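Local coordinates for Alr4995 protein (PDB 6LRF), which probably converts arginine to ornithine, ammonia and carbon dioxide and then cyclises ornithine to proline, as a bifunctional arginine dihydrolase and ornithine cyclodeaminase, at residues D189-R194 with S339-E344; N534-S539 with H557-N562; G568-G573 with G577-G582. All coordinates share one frame; numbering follows the deposited sequence.

Followed from the N terminus, the chain closes contact 1 first: helix 340-352, which follows strand 329-337, returns to helix 190-199 after a loop of 144 residues and so joins the dimethylarginine dimethylhydrolase-like region to the LOR/SDH-like region. Contacts 2 and 3 come later, within the Rossmann-type region, and close much shorter loops of 17 and 3 residues. The three lie in series, with none nested or crossed. They nevertheless adjoin in space. A weak hydrogen bond from R194 NH2 to M536 O links contact 1 to contact 2, and N534 OD1 and S581 OG are hydrogen-bonded between contacts 2 and 3, whose helices 554-567 and 570-575 are consecutive.

Contact 1. Residues D189-R194 with S339-E344; sequences DSYSNR and SHEVME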
ATOM      1  N   ASP B 189     -27.093 -16.919  11.009  1.00 28.55           N
ATOM      2  CA  ASP B 189     -25.671 -17.053  11.325  1.00 27.68           C
ATOM      3  C   ASP B 189     -25.224 -18.502  11.090  1.00 33.99           C
ATOM      4  O   ASP B 189     -26.038 -19.367  10.746  1.00 28.98           O
ATOM      5  CB  ASP B 189     -25.375 -16.585  12.767  1.00 27.32           C
ATOM      6  CG  ASP B 189     -25.928 -17.524  13.846  1.00 35.69           C
ATOM      7  OD1 ASP B 189     -26.600 -18.532  13.514  1.00 32.54           O
ATOM      8  OD2 ASP B 189     -25.694 -17.241  15.052  1.00 31.08           O
ATOM      9  N   SER B 190     -23.941 -18.778  11.283  1.00 29.71           N
ATOM     10  CA  SER B 190     -23.424 -20.111  11.011  1.00 29.77           C
ATOM     11  C   SER B 190     -24.015 -21.159  11.966  1.00 28.83           C
ATOM     12  O   SER B 190     -24.370 -22.267  11.548  1.00 28.59           O
ATOM     13  CB  SER B 190     -21.897 -20.110  11.108  1.00 31.21           C
ATOM     14  OG  SER B 190     -21.489 -20.163  12.467  1.00 36.82           O
ATOM     15  N   TYR B 191     -24.107 -20.814  13.248  1.00 27.50           N
ATOM     16  CA  TYR B 191     -24.724 -21.704  14.235  1.00 33.14           C
ATOM     17  C   TYR B 191     -26.131 -22.149  13.794  1.00 26.87           C
ATOM     18  O   TYR B 191     -26.474 -23.315  13.896  1.00 26.59           O
ATOM     19  CB  TYR B 191     -24.799 -21.029  15.617  1.00 31.73           C
ATOM     20  CG  TYR B 191     -23.445 -20.613  16.184  1.00 44.04           C
ATOM     21  CD1 TYR B 191     -22.544 -21.566  16.672  1.00 43.92           C
ATOM     22  CD2 TYR B 191     -23.067 -19.269  16.236  1.00 44.76           C
ATOM     23  CE1 TYR B 191     -21.305 -21.195  17.192  1.00 49.77           C
ATOM     24  CE2 TYR B 191     -21.832 -18.890  16.757  1.00 48.18           C
ATOM     25  CZ  TYR B 191     -20.956 -19.858  17.232  1.00 50.08           C
ATOM     26  OH  TYR B 191     -19.726 -19.491  17.747  1.00 56.00           O
ATOM     27  N   SER B 192     -26.925 -21.214  13.289  1.00 27.22           N
ATOM     28  CA  SER B 192     -28.317 -21.498  12.951  1.00 30.78           C
ATOM     29  C   SER B 192     -28.433 -22.376  11.709  1.00 30.17           C
ATOM     30  O   SER B 192     -29.271 -23.291  11.658  1.00 30.70           O
ATOM     31  CB  SER B 192     -29.084 -20.191  12.761  1.00 24.90           C
ATOM     32  OG  SER B 192     -29.029 -19.442  13.966  1.00 23.14           O
ATOM     33  N   ASN B 193     -27.581 -22.102  10.721  1.00 28.23           N
ATOM     34  CA  ASN B 193     -27.502 -22.927   9.516  1.00 29.53           C
ATOM     35  C   ASN B 193     -27.072 -24.356   9.821  1.00 30.01           C
ATOM     36  O   ASN B 193     -27.595 -25.318   9.249  1.00 28.91           O
ATOM     37  CB  ASN B 193     -26.552 -22.290   8.505  1.00 26.98           C
ATOM     38  CG  ASN B 193     -27.253 -21.272   7.614  1.00 29.91           C
ATOM     39  OD1 ASN B 193     -28.263 -21.583   6.979  1.00 34.04           O
ATOM     40  ND2 ASN B 193     -26.733 -20.051   7.575  1.00 25.86           N
ATOM     41  N   ARG B 194     -26.128 -24.502  10.739  1.00 27.54           N
ATOM     42  CA  ARG B 194     -25.719 -25.835  11.157  1.00 30.19           C
ATOM     43  C   ARG B 194     -26.944 -26.572  11.729  1.00 32.86           C
ATOM     44  O   ARG B 194     -27.172 -27.746  11.420  1.00 30.83           O
ATOM     45  CB  ARG B 194     -24.586 -25.749  12.191  1.00 30.41           C
ATOM     46  CG  ARG B 194     -23.328 -26.571  11.898  1.00 38.34           C
ATOM     47  CD  ARG B 194     -22.232 -26.327  12.979  1.00 31.36           C
ATOM     48  NE  ARG B 194     -21.782 -24.937  12.961  1.00 37.43           N
ATOM     49  CZ  ARG B 194     -21.433 -24.230  14.039  1.00 43.66           C
ATOM     50  NH1 ARG B 194     -21.483 -24.783  15.246  1.00 37.51           N
ATOM     51  NH2 ARG B 194     -21.043 -22.957  13.912  1.00 39.35           N
ATOM     52  N   SER B 339     -27.810 -22.290  23.003  1.00 26.62           N
ATOM     53  CA  SER B 339     -27.370 -23.674  23.170  1.00 25.02           C
ATOM     54  C   SER B 339     -26.137 -23.705  24.052  1.00 28.51           C
ATOM     55  O   SER B 339     -25.523 -22.658  24.310  1.00 22.37           O
ATOM     56  CB  SER B 339     -27.037 -24.310  21.829  1.00 24.61           C
ATOM     57  OG  SER B 339     -25.785 -23.818  21.381  1.00 29.29           O
ATOM     58  N   HIS B 340     -25.754 -24.899  24.491  1.00 28.55           N
ATOM     59  CA  HIS B 340     -24.572 -25.046  25.330  1.00 27.21           C
ATOM     60  C   HIS B 340     -23.313 -24.657  24.575  1.00 26.33           C
ATOM     61  O   HIS B 340     -22.409 -24.014  25.125  1.00 27.24           O
ATOM     62  CB  HIS B 340     -24.430 -26.480  25.851  1.00 31.76           C
ATOM     63  CG  HIS B 340     -23.393 -26.620  26.925  1.00 34.85           C
ATOM     64  ND1 HIS B 340     -23.361 -25.803  28.039  1.00 39.83           N
ATOM     65  CD2 HIS B 340     -22.346 -27.469  27.054  1.00 36.39           C
ATOM     66  CE1 HIS B 340     -22.344 -26.148  28.808  1.00 38.37           C
ATOM     67  NE2 HIS B 340     -21.711 -27.155  28.233  1.00 35.83           N
ATOM     68  N   GLU B 341     -23.253 -25.047  23.312  1.00 26.83           N
ATOM     69  CA  GLU B 341     -22.095 -24.744  22.490  1.00 27.24           C
ATOM     70  C   GLU B 341     -21.842 -23.239  22.432  1.00 26.04           C
ATOM     71  O   GLU B 341     -20.710 -22.780  22.607  1.00 25.79           O
ATOM     72  CB  GLU B 341     -22.299 -25.312  21.099  1.00 27.03           C
ATOM     73  CG  GLU B 341     -21.260 -24.893  20.088  1.00 31.51           C
ATOM     74  CD  GLU B 341     -21.723 -25.183  18.673  1.00 44.10           C
ATOM     75  OE1 GLU B 341     -22.781 -25.846  18.531  1.00 48.08           O
ATOM     76  OE2 GLU B 341     -21.039 -24.760  17.711  1.00 40.56           O
ATOM     77  N   VAL B 342     -22.898 -22.457  22.214  1.00 24.83           N
ATOM     78  CA  VAL B 342     -22.724 -21.006  22.093  1.00 22.95           C
ATOM     79  C   VAL B 342     -22.388 -20.403  23.465  1.00 22.00           C
ATOM     80  O   VAL B 342     -21.564 -19.481  23.573  1.00 23.67           O
ATOM     81  CB  VAL B 342     -23.975 -20.317  21.483  1.00 24.40           C
ATOM     82  CG1 VAL B 342     -23.846 -18.794  21.549  1.00 22.07           C
ATOM     83  CG2 VAL B 342     -24.191 -20.776  20.039  1.00 29.26           C
HETATM   84  N   MSE B 343     -23.015 -20.934  24.515  1.00 22.62           N
HETATM   85  CA  MSE B 343     -22.698 -20.525  25.888  1.00 21.45           C
HETATM   86  C   MSE B 343     -21.210 -20.729  26.228  1.00 22.37           C
HETATM   87  O   MSE B 343     -20.588 -19.887  26.870  1.00 23.97           O
HETATM   88  CB  MSE B 343     -23.559 -21.294  26.894  1.00 23.45           C
HETATM   89  CG  MSE B 343     -23.274 -20.907  28.344  1.00 28.25           C
HETATM   90 SE   MSE B 343     -23.613 -18.962  28.719  1.00 55.67          SE
HETATM   91  CE  MSE B 343     -25.524 -19.067  29.258  1.00 32.07           C
ATOM     92  N   GLU B 344     -20.644 -21.850  25.801  1.00 21.74           N
ATOM     93  CA  GLU B 344     -19.227 -22.117  26.040  1.00 22.47           C
ATOM     94  C   GLU B 344     -18.338 -21.116  25.316  1.00 23.96           C
ATOM     95  O   GLU B 344     -17.301 -20.676  25.836  1.00 25.02           O
ATOM     96  CB  GLU B 344     -18.867 -23.523  25.586  1.00 27.18           C
ATOM     97  CG  GLU B 344     -19.525 -24.620  26.387  1.00 31.52           C
ATOM     98  CD  GLU B 344     -19.085 -25.991  25.922  1.00 36.27           C
ATOM     99  OE1 GLU B 344     -19.404 -26.370  24.767  1.00 33.67           O
ATOM    100  OE2 GLU B 344     -18.389 -26.668  26.708  1.00 36.71           O
TER
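R194 and E341 form a salt bridge between two helix beginnings; R194 NH1 is modelled 2.5 Å from E341 OE2, unusually short and of uncertain exact value. The N-H points poorly at the oxygen (129°), so the hydrogen bond within the ion pair is weak, and the guanidinium and carboxylate planes are turned 41° apart. The R194 chain bends at chi3, and one face of its guanidinium lies over Y191 CA, while NH2 donates weakly to S190 OG. E341 OE2 lies at the edge of the Y191 ring as well, 3.6 Å from CE1. Over one face of that ring V342 CG2 makes a CH-pi contact, 3.9 Å from the centroid, while S190 OG sits above the opposite face. Replacing Y191 by an alanine would probably leave V342 CG2 without its aromatic partner and open a gap between the helices. Each helix carries its own N-cap: D189 OD1 accepts from S192 N at 2.7 Å, and S339 OG from V342 N at 3.3 Å. The short axes run nearly antiparallel (159°) and stay 12.0 Å apart, so the helices meet here through the side chains of Y191, R194, E341 and V342, joining the dimethylarginine dimethylhydrolase-like and LOR/SDH-like regions.

Contact 2. Residues N534-S539 with H557-N562; sequences NMMGTS and HLKVIN
In the Rossmann-type region the C-terminal turn of helix 524-536 packs on helix 554-567 through M535, M536 and V560, with the shaft of K559 at one margin. The contact is wholly apolar; no hydrogen bond crosses it. V560 CG2 is the methyl that meets both selenomethionines. It lies 4.1 Å from M536 CG and 4.4 Å from M535 SE, ordinary van der Waals spacings. With chi1 at 165°, V560 turns CG1 anti to its own backbone nitrogen and leaves CG2 to do the touching. M536 and V560 lie alongside each other, pointing opposite ways. M536 then folds at chi2 (-78°) and chi3 (-66°), which carries its terminal methyl CE to within 4.1 Å of K559 CD. There it meets the extended lysine chain at about a right angle, touching the aliphatic part and not the ammonium group. G537, next in the chain, has positive phi. One turn back along helix 524-536, I531 and E532 also touch V560, and E532 is hydrogen-bonded to T538 OG1 through OE2 and to H557 ND1 through OE1. Helix 524-536 follows strand 519-523 of the six-stranded parallel sheet, and helix 554-567 packs against helix 524-536 within the long connection leading to the neighbouring parallel strand, 594-597.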
ATOM      1  N   ASN B 534     -16.004 -25.222   6.007  1.00 21.87           N
ATOM      2  CA  ASN B 534     -16.988 -26.162   5.496  1.00 25.99           C
ATOM      3  C   ASN B 534     -17.696 -26.949   6.594  1.00 25.61           C
ATOM      4  O   ASN B 534     -18.854 -27.305   6.443  1.00 28.20           O
ATOM      5  CB  ASN B 534     -16.326 -27.110   4.489  1.00 29.08           C
ATOM      6  CG  ASN B 534     -16.165 -26.466   3.126  1.00 30.00           C
ATOM      7  OD1 ASN B 534     -17.088 -26.490   2.317  1.00 31.50           O
ATOM      8  ND2 ASN B 534     -15.012 -25.842   2.883  1.00 22.90           N
HETATM    9  N   MSE B 535     -17.007 -27.206   7.698  1.00 23.40           N
HETATM   10  CA  MSE B 535     -17.608 -27.909   8.822  1.00 26.91           C
HETATM   11  C   MSE B 535     -18.398 -26.969   9.726  1.00 32.30           C
HETATM   12  O   MSE B 535     -19.479 -27.320  10.192  1.00 37.46           O
HETATM   13  CB  MSE B 535     -16.547 -28.606   9.667  1.00 27.03           C
HETATM   14  CG  MSE B 535     -15.951 -29.875   9.093  1.00 33.05           C
HETATM   15 SE   MSE B 535     -14.682 -30.625  10.392  0.39 27.41          SE
HETATM   16  CE  MSE B 535     -15.941 -30.927  11.849  1.00 28.58           C
HETATM   17  N   MSE B 536     -17.845 -25.787   9.985  1.00 27.07           N
HETATM   18  CA  MSE B 536     -18.377 -24.896  11.009  1.00 31.71           C
HETATM   19  C   MSE B 536     -18.956 -23.600  10.456  1.00 32.28           C
HETATM   20  O   MSE B 536     -19.554 -22.842  11.208  1.00 34.18           O
HETATM   21  CB  MSE B 536     -17.297 -24.512  12.034  1.00 29.11           C
HETATM   22  CG  MSE B 536     -16.315 -25.593  12.444  1.00 39.51           C
HETATM   23 SE   MSE B 536     -17.130 -26.790  13.725  0.61 63.73          SE
HETATM   24  CE  MSE B 536     -17.367 -25.584  15.209  1.00 42.24           C
ATOM     25  N   GLY B 537     -18.754 -23.322   9.170  1.00 28.39           N
ATOM     26  CA  GLY B 537     -19.149 -22.033   8.609  1.00 28.83           C
ATOM     27  C   GLY B 537     -18.329 -20.846   9.110  1.00 32.86           C
ATOM     28  O   GLY B 537     -18.775 -19.697   9.045  1.00 31.54           O
ATOM     29  N   THR B 538     -17.130 -21.117   9.625  1.00 30.04           N
ATOM     30  CA  THR B 538     -16.228 -20.059  10.098  1.00 28.24           C
ATOM     31  C   THR B 538     -14.798 -20.255   9.617  1.00 29.30           C
ATOM     32  O   THR B 538     -14.415 -21.327   9.160  1.00 27.28           O
ATOM     33  CB  THR B 538     -16.189 -19.964  11.653  1.00 36.06           C
ATOM     34  OG1 THR B 538     -15.846 -21.240  12.220  1.00 34.53           O
ATOM     35  CG2 THR B 538     -17.531 -19.477  12.218  1.00 33.91           C
ATOM     36  N   SER B 539     -13.995 -19.213   9.750  1.00 30.34           N
ATOM     37  CA  SER B 539     -12.613 -19.278   9.326  1.00 32.12           C
ATOM     38  C   SER B 539     -11.775 -18.328  10.174  1.00 35.03           C
ATOM     39  O   SER B 539     -11.911 -17.111  10.033  1.00 35.93           O
ATOM     40  CB  SER B 539     -12.510 -18.930   7.840  1.00 35.62           C
ATOM     41  OG  SER B 539     -11.176 -19.033   7.389  1.00 39.07           O
ATOM     42  N   HIS B 557     -11.320 -23.351  15.401  1.00 25.06           N
ATOM     43  CA  HIS B 557     -10.080 -23.690  14.697  1.00 24.44           C
ATOM     44  C   HIS B 557      -9.356 -24.899  15.308  1.00 23.28           C
ATOM     45  O   HIS B 557      -9.003 -25.855  14.612  1.00 22.06           O
ATOM     46  CB  HIS B 557      -9.158 -22.480  14.701  1.00 25.15           C
ATOM     47  CG  HIS B 557      -8.112 -22.514  13.633  1.00 31.92           C
ATOM     48  ND1 HIS B 557      -8.408 -22.374  12.289  1.00 35.79           N
ATOM     49  CD2 HIS B 557      -6.769 -22.670  13.712  1.00 30.51           C
ATOM     50  CE1 HIS B 557      -7.290 -22.435  11.588  1.00 31.56           C
ATOM     51  NE2 HIS B 557      -6.283 -22.616  12.424  1.00 30.25           N
ATOM     52  N   LEU B 558      -9.133 -24.835  16.617  1.00 21.60           N
ATOM     53  CA  LEU B 558      -8.521 -25.924  17.373  1.00 21.84           C
ATOM     54  C   LEU B 558      -9.385 -27.183  17.358  1.00 25.24           C
ATOM     55  O   LEU B 558      -8.848 -28.295  17.304  1.00 21.16           O
ATOM     56  CB  LEU B 558      -8.267 -25.487  18.820  1.00 21.41           C
ATOM     57  CG  LEU B 558      -6.872 -24.932  19.102  1.00 29.70           C
ATOM     58  CD1 LEU B 558      -5.837 -26.062  19.027  1.00 25.89           C
ATOM     59  CD2 LEU B 558      -6.525 -23.817  18.121  1.00 30.04           C
ATOM     60  N   LYS B 559     -10.711 -27.012  17.411  1.00 18.40           N
ATOM     61  CA  LYS B 559     -11.616 -28.161  17.319  1.00 20.62           C
ATOM     62  C   LYS B 559     -11.404 -28.919  16.032  1.00 21.56           C
ATOM     63  O   LYS B 559     -11.378 -30.148  16.017  1.00 22.74           O
ATOM     64  CB  LYS B 559     -13.085 -27.733  17.404  1.00 23.31           C
ATOM     65  CG  LYS B 559     -14.048 -28.822  16.961  1.00 27.04           C
ATOM     66  CD  LYS B 559     -15.487 -28.533  17.387  1.00 34.21           C
ATOM     67  CE  LYS B 559     -16.360 -29.775  17.226  1.00 38.91           C
ATOM     68  NZ  LYS B 559     -17.629 -29.673  18.010  1.00 41.29           N
ATOM     69  N   VAL B 560     -11.270 -28.186  14.933  1.00 19.13           N
ATOM     70  CA  VAL B 560     -11.086 -28.828  13.648  1.00 17.66           C
ATOM     71  C   VAL B 560      -9.767 -29.594  13.621  1.00 21.65           C
ATOM     72  O   VAL B 560      -9.703 -30.722  13.132  1.00 19.96           O
ATOM     73  CB  VAL B 560     -11.121 -27.799  12.490  1.00 26.44           C
ATOM     74  CG1 VAL B 560     -10.572 -28.412  11.196  1.00 22.76           C
ATOM     75  CG2 VAL B 560     -12.545 -27.271  12.295  1.00 29.14           C
ATOM     76  N   ILE B 561      -8.715 -28.981  14.157  1.00 21.29           N
ATOM     77  CA  ILE B 561      -7.402 -29.613  14.139  1.00 17.93           C
ATOM     78  C   ILE B 561      -7.439 -30.885  14.970  1.00 20.32           C
ATOM     79  O   ILE B 561      -7.017 -31.951  14.512  1.00 19.69           O
ATOM     80  CB  ILE B 561      -6.314 -28.661  14.648  1.00 19.18           C
ATOM     81  CG1 ILE B 561      -6.107 -27.543  13.604  1.00 17.74           C
ATOM     82  CG2 ILE B 561      -5.011 -29.432  14.913  1.00 19.19           C
ATOM     83  CD1 ILE B 561      -5.162 -26.428  14.051  1.00 21.23           C
ATOM     84  N   ASN B 562      -7.975 -30.778  16.181  1.00 18.95           N
ATOM     85  CA  ASN B 562      -8.128 -31.944  17.047  1.00 21.42           C
ATOM     86  C   ASN B 562      -8.972 -33.070  16.427  1.00 20.18           C
ATOM     87  O   ASN B 562      -8.660 -34.249  16.562  1.00 23.54           O
ATOM     88  CB  ASN B 562      -8.754 -31.527  18.380  1.00 17.71           C
ATOM     89  CG  ASN B 562      -8.565 -32.576  19.432  1.00 22.66           C
ATOM     90  OD1 ASN B 562      -7.428 -32.905  19.773  1.00 20.27           O
ATOM     91  ND2 ASN B 562      -9.670 -33.126  19.952  1.00 18.72           N
TER

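Contact 3. Residues G568-G573 with G577-G582; sequences GSIAKG and GIIRSG
The loop after helix 570-575 turns back onto the last turn of that helix, a buried local contact centred on G573 in the Rossmann-type region. G573 O accepts from two successive backbone amides. I579 N donates at 3.1 Å and almost straight (170°), coming from well above the carbonyl plane, whereas I578 N, also at 3.1 Å, is badly angled (131°) and its bond is weak. The I578 bond is the 6-to-1 bond of a Schellman motif, in which G577 has positive phi; the straighter I579 bond is added to it. At G573 itself a side chain would be tightly placed, since a beta carbon there would come only 3.1 Å from I579 CD1. I578 has CG1 between its backbone nitrogen and carbonyl carbon (chi1 75°), which sets CG1 3.2 Å from G573 O. I579 points into the contact, its CD1 reaching 4.0 Å from I570 O and 4.3 Å from I570 CG2. At the other end of this short helix S569 serves as N-cap, its OG accepting from K572 N at 3.1 Å. I570 and I579 both rest on I564 of helix 554-567 and I531 of helix 524-536, while I579 also touches Y585 of helix 583-589.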
ATOM      1  N   GLY B 568      -7.249 -39.178  12.047  1.00 25.71           N
ATOM      2  CA  GLY B 568      -5.921 -39.627  11.648  1.00 23.49           C
ATOM      3  C   GLY B 568      -5.463 -39.131  10.289  1.00 25.68           C
ATOM      4  O   GLY B 568      -4.291 -39.221   9.964  1.00 29.53           O
ATOM      5  N   SER B 569      -6.397 -38.627   9.487  1.00 25.41           N
ATOM      6  CA  SER B 569      -6.074 -38.004   8.211  1.00 24.25           C
ATOM      7  C   SER B 569      -7.291 -37.270   7.693  1.00 28.55           C
ATOM      8  O   SER B 569      -8.419 -37.558   8.098  1.00 23.56           O
ATOM      9  CB  SER B 569      -5.612 -39.033   7.170  1.00 30.41           C
ATOM     10  OG  SER B 569      -6.719 -39.774   6.667  1.00 28.89           O
ATOM     11  N   ILE B 570      -7.053 -36.324   6.794  1.00 21.50           N
ATOM     12  CA  ILE B 570      -8.131 -35.667   6.078  1.00 28.89           C
ATOM     13  C   ILE B 570      -9.002 -36.692   5.334  1.00 28.41           C
ATOM     14  O   ILE B 570     -10.223 -36.574   5.327  1.00 23.06           O
ATOM     15  CB  ILE B 570      -7.580 -34.627   5.083  1.00 24.74           C
ATOM     16  CG1 ILE B 570      -6.929 -33.468   5.846  1.00 26.76           C
ATOM     17  CG2 ILE B 570      -8.687 -34.095   4.181  1.00 23.86           C
ATOM     18  CD1 ILE B 570      -6.152 -32.509   4.940  1.00 28.46           C
ATOM     19  N   ALA B 571      -8.373 -37.695   4.725  1.00 26.58           N
ATOM     20  CA  ALA B 571      -9.108 -38.665   3.915  1.00 27.99           C
ATOM     21  C   ALA B 571     -10.102 -39.470   4.756  1.00 32.67           C
ATOM     22  O   ALA B 571     -11.218 -39.749   4.309  1.00 31.65           O
ATOM     23  CB  ALA B 571      -8.155 -39.592   3.203  1.00 22.41           C
ATOM     24  N   LYS B 572      -9.695 -39.835   5.969  1.00 29.58           N
ATOM     25  CA  LYS B 572     -10.577 -40.553   6.882  1.00 30.99           C
ATOM     26  C   LYS B 572     -11.684 -39.639   7.406  1.00 32.25           C
ATOM     27  O   LYS B 572     -12.793 -40.092   7.684  1.00 30.59           O
ATOM     28  CB  LYS B 572      -9.769 -41.168   8.027  1.00 31.45           C
ATOM     29  CG  LYS B 572      -8.934 -42.356   7.545  1.00 35.01           C
ATOM     30  CD  LYS B 572      -8.277 -43.141   8.662  1.00 42.43           C
ATOM     31  CE  LYS B 572      -7.531 -44.349   8.088  1.00 51.65           C
ATOM     32  NZ  LYS B 572      -6.631 -45.004   9.089  1.00 47.82           N
ATOM     33  N   GLY B 573     -11.391 -38.347   7.509  1.00 30.25           N
ATOM     34  CA  GLY B 573     -12.405 -37.362   7.858  1.00 28.58           C
ATOM     35  C   GLY B 573     -13.490 -37.261   6.797  1.00 31.99           C
ATOM     36  O   GLY B 573     -14.655 -37.045   7.104  1.00 28.57           O
ATOM     37  N   GLY B 577     -17.558 -39.185   6.792  1.00 37.14           N
ATOM     38  CA  GLY B 577     -18.634 -38.236   6.565  1.00 30.68           C
ATOM     39  C   GLY B 577     -18.645 -36.964   7.404  1.00 32.74           C
ATOM     40  O   GLY B 577     -19.643 -36.247   7.399  1.00 32.76           O
ATOM     41  N   ILE B 578     -17.570 -36.656   8.130  1.00 29.64           N
ATOM     42  CA  ILE B 578     -17.576 -35.418   8.923  1.00 30.80           C
ATOM     43  C   ILE B 578     -17.129 -34.216   8.068  1.00 29.35           C
ATOM     44  O   ILE B 578     -17.548 -33.087   8.309  1.00 29.04           O
ATOM     45  CB  ILE B 578     -16.689 -35.512  10.193  1.00 35.26           C
ATOM     46  CG1 ILE B 578     -15.211 -35.423   9.830  1.00 32.80           C
ATOM     47  CG2 ILE B 578     -16.990 -36.787  10.992  1.00 34.09           C
ATOM     48  CD1 ILE B 578     -14.310 -35.531  11.004  1.00 38.96           C
ATOM     49  N   ILE B 579     -16.285 -34.467   7.070  1.00 29.47           N
ATOM     50  CA  ILE B 579     -15.991 -33.472   6.046  1.00 26.53           C
ATOM     51  C   ILE B 579     -16.810 -33.790   4.795  1.00 29.58           C
ATOM     52  O   ILE B 579     -16.640 -34.861   4.208  1.00 26.55           O
ATOM     53  CB  ILE B 579     -14.502 -33.452   5.661  1.00 29.08           C
ATOM     54  CG1 ILE B 579     -13.614 -33.153   6.876  1.00 26.68           C
ATOM     55  CG2 ILE B 579     -14.273 -32.443   4.537  1.00 24.53           C
ATOM     56  CD1 ILE B 579     -12.135 -33.311   6.554  1.00 30.15           C
ATOM     57  N   ARG B 580     -17.672 -32.865   4.376  1.00 25.98           N
ATOM     58  CA  ARG B 580     -18.625 -33.149   3.304  1.00 31.98           C
ATOM     59  C   ARG B 580     -18.516 -32.210   2.109  1.00 30.42           C
ATOM     60  O   ARG B 580     -19.164 -32.414   1.092  1.00 31.57           O
ATOM     61  CB  ARG B 580     -20.054 -33.098   3.853  1.00 32.28           C
ATOM     62  CG  ARG B 580     -20.352 -34.216   4.819  1.00 35.87           C
ATOM     63  CD  ARG B 580     -21.799 -34.215   5.259  1.00 44.81           C
ATOM     64  NE  ARG B 580     -22.070 -35.388   6.080  1.00 54.26           N
ATOM     65  CZ  ARG B 580     -22.418 -36.574   5.591  1.00 55.92           C
ATOM     66  NH1 ARG B 580     -22.551 -36.742   4.281  1.00 56.01           N
ATOM     67  NH2 ARG B 580     -22.641 -37.594   6.411  1.00 60.48           N
ATOM     68  N   SER B 581     -17.699 -31.174   2.228  1.00 28.97           N
ATOM     69  CA  SER B 581     -17.550 -30.233   1.132  1.00 27.97           C
ATOM     70  C   SER B 581     -16.252 -29.450   1.256  1.00 28.33           C
ATOM     71  O   SER B 581     -15.639 -29.424   2.332  1.00 24.15           O
ATOM     72  CB  SER B 581     -18.737 -29.270   1.096  1.00 25.80           C
ATOM     73  OG  SER B 581     -18.863 -28.594   2.335  1.00 28.53           O
ATOM     74  N   GLY B 582     -15.838 -28.820   0.154  1.00 23.48           N
ATOM     75  CA  GLY B 582     -14.733 -27.883   0.192  1.00 27.52           C
ATOM     76  C   GLY B 582     -13.532 -28.357  -0.593  1.00 27.07           C
ATOM     77  O   GLY B 582     -13.568 -29.419  -1.229  1.00 26.66           O
TER